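Local atomic coordinates of coclaurine N-methyltransferase (Coptis japonica, PDB entry 6GKV), a protein that transfers a methyl group from S-adenosyl-L-methionine to the ring nitrogen of coclaurine and related tetrahydroisoquinolines in alkaloid biosynthesis. Residues 107-110 / 111-115; 159-162 / 163-167. All blocks are in the same frame, centred on the assembly; numbering follows the deposited sequence.

Contact 1 of 2, residues 107-110 / 111-115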
loop_
_atom_site.group_PDB
_atom_site.type_symbol
_atom_site.label_atom_id
_atom_site.label_comp_id
_atom_site.label_asym_id
_atom_site.label_seq_id
_atom_site.Cartn_x
_atom_site.Cartn_y
_atom_site.Cartn_z
ATOM N N ALA A 107 -26.961 9.638 8.441
ATOM C CA ALA A 107 -25.756 8.983 7.956
ATOM C C ALA A 107 -25.108 9.797 6.856
ATOM O O ALA A 107 -23.878 9.871 6.795
ATOM C CB ALA A 107 -26.063 7.582 7.472
ATOM N N GLU A 108 -25.939 10.385 5.988
ATOM C CA GLU A 108 -25.468 11.305 4.955
ATOM C C GLU A 108 -24.661 12.407 5.635
ATOM O O GLU A 108 -23.497 12.632 5.312
ATOM C CB GLU A 108 -26.630 11.907 4.154
ATOM C CG GLU A 108 -27.435 10.909 3.307
ATOM C CD GLU A 108 -28.384 11.589 2.321
ATOM O OE1 GLU A 108 -29.076 12.559 2.710
ATOM O OE2 GLU A 108 -28.431 11.153 1.148
ATOM N N ILE A 109 -25.295 13.058 6.606
ATOM C CA ILE A 109 -24.693 14.130 7.404
ATOM C C ILE A 109 -23.355 13.740 8.046
ATOM O O ILE A 109 -22.388 14.495 7.981
ATOM C CB ILE A 109 -25.663 14.587 8.515
ATOM C CG1 ILE A 109 -26.982 15.100 7.907
ATOM C CG2 ILE A 109 -25.016 15.647 9.398
ATOM C CD1 ILE A 109 -26.826 16.285 6.955
ATOM N N ALA A 110 -23.302 12.557 8.647
ATOM C CA ALA A 110 -22.088 12.092 9.313
ATOM C C ALA A 110 -20.904 11.915 8.358
ATOM O O ALA A 110 -19.772 12.275 8.715
ATOM C CB ALA A 110 -22.362 10.802 10.050
ATOM N N MET A 111 -21.139 11.359 7.167
ATOM C CA MET A 111 -20.067 11.264 6.164
ATOM C C MET A 111 -19.610 12.657 5.701
ATOM O O MET A 111 -18.418 12.891 5.529
ATOM C CB MET A 111 -20.498 10.475 4.922
ATOM C CG MET A 111 -20.143 9.021 4.837
ATOM S SD MET A 111 -18.496 8.380 5.159
ATOM C CE MET A 111 -17.527 9.511 4.350
ATOM N N LEU A 112 -20.567 13.553 5.472
ATOM C CA LEU A 112 -20.271 14.879 4.955
ATOM C C LEU A 112 -19.398 15.640 5.953
ATOM O O LEU A 112 -18.398 16.263 5.575
ATOM C CB LEU A 112 -21.571 15.635 4.651
ATOM C CG LEU A 112 -22.269 15.111 3.385
ATOM C CD1 LEU A 112 -23.610 15.794 3.104
ATOM C CD2 LEU A 112 -21.337 15.215 2.172
ATOM N N ASP A 113 -19.777 15.561 7.228
ATOM C CA ASP A 113 -18.971 16.101 8.316
ATOM C C ASP A 113 -17.569 15.504 8.325
ATOM O O ASP A 113 -16.575 16.224 8.435
ATOM C CB ASP A 113 -19.650 15.845 9.659
ATOM C CG ASP A 113 -20.712 16.877 9.975
ATOM O OD1 ASP A 113 -20.797 17.878 9.232
ATOM O OD2 ASP A 113 -21.447 16.699 10.970
ATOM N N LEU A 114 -17.496 14.182 8.195
ATOM C CA LEU A 114 -16.214 13.489 8.204
ATOM C C LEU A 114 -15.294 13.937 7.051
ATOM O O LEU A 114 -14.078 13.991 7.209
ATOM C CB LEU A 114 -16.446 11.971 8.164
ATOM C CG LEU A 114 -15.211 11.079 8.266
ATOM C CD1 LEU A 114 -14.310 11.458 9.455
ATOM C CD2 LEU A 114 -15.605 9.599 8.308
ATOM N N TYR A 115 -15.875 14.260 5.901
ATOM C CA TYR A 115 -15.109 14.783 4.772
ATOM C C TYR A 115 -14.458 16.115 5.125
ATOM O O TYR A 115 -13.304 16.362 4.787
ATOM C CB TYR A 115 -15.994 14.987 3.545
ATOM C CG TYR A 115 -16.557 13.739 2.917
ATOM C CD1 TYR A 115 -15.879 12.537 2.977
ATOM C CD2 TYR A 115 -17.772 13.782 2.212
ATOM C CE1 TYR A 115 -16.386 11.411 2.343
ATOM C CE2 TYR A 115 -18.302 12.659 1.614
ATOM C CZ TYR A 115 -17.609 11.464 1.698
ATOM O OH TYR A 115 -18.141 10.335 1.105
#
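Helix 104-118 of the Rossmann-type methyltransferase domain holds this local contact, in which A107, E108, I109 and A110 each offer a carbonyl to the amide four residues on. The turn is regular α-helix. D113 N meets I109 O at 2.9 Å, almost straight at the hydrogen (172°), and L114 N reaches A110 O at 3.0 Å. M111 N to A107 O and L112 N to E108 O complete the set.

The side chains sort by face. Small A107 fits where the helix lies against C95 and F97, and the side chain of M111, long and unbranched, touches Y96, though the position of its methyl end is uncertain. L112 turns its branched hydrocarbon to L137 and H140 of helix 136-143, a buried place that suits leucine; its side chain comes within about 7 Å of the bound S-adenosyl-L-homocysteine, measured between nearest atoms. E108 is buried too, but its carboxylate is satisfied: OE1 accepts from the backbone N of N89 and OE2 from that of K91. An acid is apt here, since it gathers amides of the loop leading to G92 and S93, which bind S-adenosyl-L-homocysteine.

On the more exposed side, I109 and D113 run side by side and point the same way. D113, its CG opposite its own carbonyl carbon (chi1 -83°), leans its carboxylate back over the preceding turn, and its charged end suits the solvent-facing surface. The meeting is loose, I109 CG2 standing 4.0 Å from D113 OD2.

Contact 2 of 2, residues 159-162 / 163-167. With SAH (S-adenosyl-L-homocysteine), chain C.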
loop_
_atom_site.group_PDB
_atom_site.type_symbol
_atom_site.label_atom_id
_atom_site.label_comp_id
_atom_site.label_asym_id
_atom_site.label_seq_id
_atom_site.Cartn_x
_atom_site.Cartn_y
_atom_site.Cartn_z
ATOM N N GLN A 159 -27.480 17.466 -13.118
ATOM C CA GLN A 159 -26.860 17.742 -11.818
ATOM C C GLN A 159 -26.532 19.236 -11.648
ATOM O O GLN A 159 -26.678 19.787 -10.554
ATOM C CB GLN A 159 -25.614 16.857 -11.632
ATOM C CG GLN A 159 -25.962 15.372 -11.501
ATOM C CD GLN A 159 -24.751 14.465 -11.297
ATOM O OE1 GLN A 159 -23.616 14.928 -11.233
ATOM N NE2 GLN A 159 -24.998 13.158 -11.183
ATOM N N LYS A 160 -26.124 19.897 -12.725
ATOM C CA LYS A 160 -26.005 21.351 -12.714
ATOM C C LYS A 160 -27.364 22.005 -12.474
ATOM O O LYS A 160 -27.455 23.062 -11.822
ATOM C CB LYS A 160 -25.414 21.845 -14.036
ATOM C CG LYS A 160 -25.059 23.324 -14.070
ATOM C CD LYS A 160 -24.777 23.771 -15.498
ATOM C CE LYS A 160 -24.059 25.109 -15.556
ATOM N NZ LYS A 160 -24.792 26.163 -14.816
ATOM N N GLU A 161 -28.415 21.373 -13.008
ATOM C CA GLU A 161 -29.821 21.759 -12.758
ATOM C C GLU A 161 -30.099 21.999 -11.287
ATOM O O GLU A 161 -30.310 23.120 -10.832
ATOM C CB GLU A 161 -30.771 20.645 -13.222
ATOM C CG GLU A 161 -31.258 20.648 -14.682
ATOM C CD GLU A 161 -31.478 22.037 -15.251
ATOM O OE1 GLU A 161 -32.041 22.911 -14.548
ATOM O OE2 GLU A 161 -31.115 22.252 -16.427
ATOM N N TYR A 162 -30.048 20.899 -10.554
ATOM C CA TYR A 162 -30.580 20.825 -9.215
ATOM C C TYR A 162 -29.809 21.689 -8.233
ATOM O O TYR A 162 -30.387 22.236 -7.286
ATOM C CB TYR A 162 -30.588 19.368 -8.737
ATOM C CG TYR A 162 -31.020 19.261 -7.306
ATOM C CD1 TYR A 162 -32.351 19.400 -6.963
ATOM C CD2 TYR A 162 -30.095 19.043 -6.294
ATOM C CE1 TYR A 162 -32.758 19.315 -5.655
ATOM C CE2 TYR A 162 -30.490 18.962 -4.981
ATOM C CZ TYR A 162 -31.826 19.102 -4.664
ATOM O OH TYR A 162 -32.229 19.016 -3.347
ATOM N N ILE A 163 -28.507 21.823 -8.447
ATOM C CA ILE A 163 -27.695 22.486 -7.441
ATOM C C ILE A 163 -27.959 23.985 -7.477
ATOM O O ILE A 163 -28.325 24.574 -6.466
ATOM C CB ILE A 163 -26.203 22.169 -7.635
ATOM C CG1 ILE A 163 -25.959 20.708 -7.248
ATOM C CG2 ILE A 163 -25.361 23.057 -6.762
ATOM C CD1 ILE A 163 -24.662 20.132 -7.748
ATOM N N GLU A 164 -27.820 24.587 -8.650
ATOM C CA GLU A 164 -28.003 26.021 -8.789
ATOM C C GLU A 164 -29.363 26.470 -8.257
ATOM O O GLU A 164 -29.479 27.512 -7.605
ATOM C CB GLU A 164 -27.830 26.424 -10.254
ATOM C CG GLU A 164 -26.390 26.267 -10.727
ATOM C CD GLU A 164 -26.136 26.854 -12.100
ATOM O OE1 GLU A 164 -27.109 27.030 -12.869
ATOM O OE2 GLU A 164 -24.956 27.150 -12.395
ATOM N N GLU A 165 -30.385 25.662 -8.512
ATOM C CA GLU A 165 -31.728 25.979 -8.061
ATOM C C GLU A 165 -31.859 25.829 -6.548
ATOM O O GLU A 165 -32.342 26.736 -5.857
ATOM C CB GLU A 165 -32.736 25.096 -8.788
ATOM C CG GLU A 165 -32.546 25.126 -10.299
ATOM C CD GLU A 165 -33.836 25.344 -11.060
ATOM O OE1 GLU A 165 -34.908 25.014 -10.509
ATOM O OE2 GLU A 165 -33.776 25.852 -12.203
ATOM N N GLU A 166 -31.403 24.692 -6.032
ATOM C CA GLU A 166 -31.532 24.408 -4.611
ATOM C C GLU A 166 -30.503 25.155 -3.767
ATOM O O GLU A 166 -30.515 25.038 -2.541
ATOM C CB GLU A 166 -31.423 22.904 -4.358
ATOM C CG GLU A 166 -32.743 22.272 -3.966
ATOM C CD GLU A 166 -33.072 22.462 -2.504
ATOM O OE1 GLU A 166 -32.404 21.833 -1.663
ATOM O OE2 GLU A 166 -34.003 23.238 -2.196
ATOM N N SER A 167 -29.624 25.924 -4.413
ATOM C CA SER A 167 -28.618 26.718 -3.690
ATOM C C SER A 167 -29.056 28.177 -3.519
ATOM O O SER A 167 -28.622 28.850 -2.587
ATOM C CB SER A 167 -27.252 26.662 -4.393
ATOM O OG SER A 167 -27.325 27.177 -5.711
HETATM N N SAH C . -19.822 12.784 -5.802
HETATM C CA SAH C . -21.268 12.614 -5.805
HETATM C CB SAH C . -21.688 11.545 -6.804
HETATM C CG SAH C . -20.713 10.386 -6.991
HETATM S SD SAH C . -21.222 9.321 -8.368
HETATM C C SAH C . -21.796 12.249 -4.427
HETATM O O SAH C . -20.994 11.849 -3.583
HETATM O OXT SAH C . -23.003 12.339 -4.143
HETATM C "C5'" SAH C . -19.946 9.958 -9.490
HETATM C "C4'" SAH C . -20.132 11.424 -9.901
HETATM O "O4'" SAH C . -19.117 11.815 -10.813
HETATM C "C3'" SAH C . -21.462 11.675 -10.600
HETATM O "O3'" SAH C . -21.940 12.941 -10.219
HETATM C "C2'" SAH C . -21.131 11.751 -12.070
HETATM O "O2'" SAH C . -22.018 12.650 -12.689
HETATM C "C1'" SAH C . -19.692 12.262 -12.035
HETATM N N9 SAH C . -18.886 11.829 -13.200
HETATM C C8 SAH C . -18.701 10.553 -13.689
HETATM N N7 SAH C . -17.885 10.623 -14.773
HETATM C C5 SAH C . -17.547 11.926 -14.983
HETATM C C6 SAH C . -16.756 12.567 -15.943
HETATM N N6 SAH C . -16.144 11.876 -16.909
HETATM N N1 SAH C . -16.610 13.942 -15.889
HETATM C C2 SAH C . -17.246 14.671 -14.900
HETATM N N3 SAH C . -18.025 14.033 -13.956
HETATM C C4 SAH C . -18.173 12.686 -14.001
#
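Y162 swings CG anti to its backbone nitrogen (chi1 175°), which lays the ring alongside the next turn, and E166, bent at chi2 (-81°), folds its chain along that ring. E166 CB sits over one face in a CH-pi contact, 4.1 Å from the centroid of the Y162 ring, while E166 CG comes within 3.4 Å of Y162 CZ. The carboxylate of E166 is engaged by R170 in a salt bridge through OE1. In the backbone, E166 N bonds Y162 O at 2.9 Å. A tyrosine suits this place because its flat face takes the aliphatic part of E166, and its side chain also touches I79 and K83 of helix 79-85.

These residues belong to helix 157-168, the connection of a beta-alpha-beta unit between strands 149-154 and 176-179. I163, hydrophobic and branched, packs on V177 of strand 176-179 and on L139 of the neighbouring helix 136-143. K160, long enough to span one turn, crosses E164 and forms a salt bridge, NZ to OE2 at 2.6 Å, meeting the carboxylate from above its plane.

At the start of the helix Q159 extends beyond CG to the ribose of S-adenosyl-L-homocysteine. An amide suits a diol because it can both accept and donate: Q159 OE1 accepts from O3' and O2' of the ligand, although the position of OE1 is less certain, and Q159 NE2 gives a weak bond to O3', 3.2 Å long.

In the fold
Along the chain contact 1 closes before contact 2 opens, and each lies within a single helix, 104-118 for the first and 157-168 for the second. Their centres are 20 Å apart and their nearest atoms about 9 Å, so they do not touch. Helix 136-143 lies between them in sequence and is met by both, through L137 and H140 for contact 1 and L139 for contact 2. The helices belong to one Rossmann-type domain, whose sheet includes strands 126-130, 149-154 and 176-179. They stand at different depths around the cofactor pocket: contact 2 touches the ligand itself, in the first shell, whereas contact 1, through E108, is one shell back, supporting the loop that carries G92 and S93.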